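Local coordinates for leucyl aminopeptidase (Trypanosoma brucei brucei, PDB 5NTD), which catalyses, as a metal-dependent M17 aminopeptidase, the removal of amino-terminal residues such as leucine from peptides, and is inhibited by bestatin, at the interface of chains A and B. Numbering follows the deposited sequence. Chains: chain A/B, leucyl aminopeptidase.

The interface of chains A and B. Residues chain A 77, 84; chain B 45, 87, 97, 99, 101, 135.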
loop_
_atom_site.group_PDB
_atom_site.type_symbol
_atom_site.label_atom_id
_atom_site.label_comp_id
_atom_site.label_asym_id
_atom_site.label_seq_id
_atom_site.Cartn_x
_atom_site.Cartn_y
_atom_site.Cartn_z
ATOM N N ARG A 77 46.042 13.615 -15.363
ATOM C CA ARG A 77 44.672 14.190 -15.395
ATOM C C ARG A 77 43.533 13.231 -14.991
ATOM O O ARG A 77 42.478 13.651 -14.553
ATOM C CB ARG A 77 44.386 14.797 -16.772
ATOM C CG ARG A 77 45.085 16.124 -16.991
ATOM C CD ARG A 77 44.878 16.599 -18.425
ATOM N NE ARG A 77 44.509 18.000 -18.670
ATOM C CZ ARG A 77 45.337 19.007 -18.910
ATOM N NH1 ARG A 77 46.657 18.836 -18.875
ATOM N NH2 ARG A 77 44.836 20.212 -19.157
ATOM N N TYR A 84 40.509 8.491 -18.765
ATOM C CA TYR A 84 40.995 9.693 -19.504
ATOM C C TYR A 84 41.670 9.249 -20.786
ATOM O O TYR A 84 42.569 8.412 -20.759
ATOM C CB TYR A 84 41.975 10.525 -18.686
ATOM C CG TYR A 84 42.085 11.954 -19.121
ATOM C CD1 TYR A 84 42.971 12.341 -20.122
ATOM C CD2 TYR A 84 41.257 12.927 -18.565
ATOM C CE1 TYR A 84 43.028 13.651 -20.560
ATOM C CE2 TYR A 84 41.316 14.245 -18.972
ATOM C CZ TYR A 84 42.189 14.605 -19.976
ATOM O OH TYR A 84 42.235 15.923 -20.384
ATOM N N GLY B 45 43.337 26.397 -19.518
ATOM C CA GLY B 45 43.666 25.061 -20.078
ATOM C C GLY B 45 42.525 24.191 -20.570
ATOM O O GLY B 45 42.724 23.039 -20.991
ATOM N N LEU B 87 43.869 16.558 -26.276
ATOM C CA LEU B 87 44.933 17.476 -25.793
ATOM C C LEU B 87 45.592 18.164 -26.957
ATOM O O LEU B 87 45.828 17.561 -27.995
ATOM C CB LEU B 87 46.011 16.726 -24.990
ATOM C CG LEU B 87 45.601 16.214 -23.613
ATOM C CD1 LEU B 87 46.797 15.484 -23.042
ATOM C CD2 LEU B 87 45.166 17.321 -22.662
ATOM N N SER B 97 49.310 26.444 -19.120
ATOM C CA SER B 97 49.126 25.008 -19.001
ATOM C C SER B 97 49.856 24.368 -20.175
ATOM O O SER B 97 49.805 24.873 -21.301
ATOM C CB SER B 97 47.622 24.709 -19.033
ATOM O OG SER B 97 47.316 23.351 -18.775
ATOM N N PHE B 99 49.438 21.600 -21.660
ATOM C CA PHE B 99 48.423 21.151 -22.601
ATOM C C PHE B 99 47.125 21.894 -22.379
ATOM O O PHE B 99 46.792 22.286 -21.256
ATOM C CB PHE B 99 48.162 19.713 -22.415
ATOM C CG PHE B 99 49.338 18.871 -22.629
ATOM C CD1 PHE B 99 50.231 18.633 -21.591
ATOM C CD2 PHE B 99 49.519 18.219 -23.834
ATOM C CE1 PHE B 99 51.309 17.769 -21.767
ATOM C CE2 PHE B 99 50.600 17.347 -24.031
ATOM C CZ PHE B 99 51.492 17.127 -22.991
ATOM N N ARG B 101 43.134 21.238 -23.053
ATOM C CA ARG B 101 42.151 20.192 -23.370
ATOM C C ARG B 101 41.046 20.875 -24.148
ATOM O O ARG B 101 40.502 21.875 -23.697
ATOM C CB ARG B 101 41.591 19.532 -22.113
ATOM C CG ARG B 101 40.651 18.370 -22.370
ATOM C CD ARG B 101 41.329 17.179 -23.034
ATOM N NE ARG B 101 40.625 15.926 -22.810
ATOM C CZ ARG B 101 41.026 14.724 -23.236
ATOM N NH1 ARG B 101 42.120 14.576 -23.956
ATOM N NH2 ARG B 101 40.308 13.650 -22.941
ATOM N N LYS B 135 40.437 21.232 -14.419
ATOM C CA LYS B 135 41.555 20.723 -13.552
ATOM C C LYS B 135 41.739 21.586 -12.277
ATOM O O LYS B 135 41.917 21.048 -11.205
ATOM C CB LYS B 135 42.865 20.442 -14.307
ATOM C CG LYS B 135 43.491 21.666 -14.902
ATOM C CD LYS B 135 44.674 21.295 -15.831
ATOM C CE LYS B 135 45.881 22.184 -15.610
ATOM N NZ LYS B 135 47.056 21.821 -16.437
HETATM O O HOH W 1 48.693 20.936 -18.775
#
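A:Tyr84 and B:Arg101 meet face to face across the boundary between chains A and B. The two side chains come from opposite directions, and the ring and guanidinium planes are 22° apart. The guanidinium carbon CZ of B:Arg101 lies 3.5 Å from CZ of A:Tyr84. NH2 of B:Arg101 sits over the ring face, shifted toward its rim and 3.9 Å from the centroid of the A:Tyr84 ring, a cation-pi contact. The phenol OH of A:Tyr84 lies over the guanidinium face, 2.9 Å from NE of B:Arg101. The N-H of NE is not aimed at it, so this contact belongs to the stack and is not a good hydrogen bond. The arginine chain bends at its second torsion (chi2 65°) and then runs extended, which lays its flat end along the ring. On the opposite ring face lies CB of A:Arg77, over the centre. The tyrosine is thus layered between an arginine of its own chain and one of the partner.

A:Arg77 reaches further into chain B. Its chain turns at chi3 (135°), and the guanidinium enters between B:Leu87 and B:Lys135. CD2 of B:Leu87 covers the centre of one face. CD of B:Lys135 packs on the other face, nearer the rim, 3.5 Å from NH2 of A:Arg77. The amine NZ of B:Lys135 hydrogen-bonds OG of B:Ser97 at 2.8 Å, and that hydroxyl bonds the carbonyl O of B:Phe99. NZ of B:Lys135 stays 3.9 Å from NH1 of A:Arg77, and these like charges may disfavour one another. A water in the guanidinium plane accepts from NH1 of A:Arg77 at 2.9 Å. It also bonds OG of B:Ser97 and the backbone N of B:Phe99, so it links the arginine to chain B.

Helix 69-77 and strand 83-89 of chain A thus dock on strands 83-89 and 99-107 of chain B and the loops holding B:Ser97 and B:Lys135. The patch recurs with the chains exchanged. M17 aminopeptidases are hexamers, and this two-fold contact between N-terminal domains probably helps hold the six subunits together.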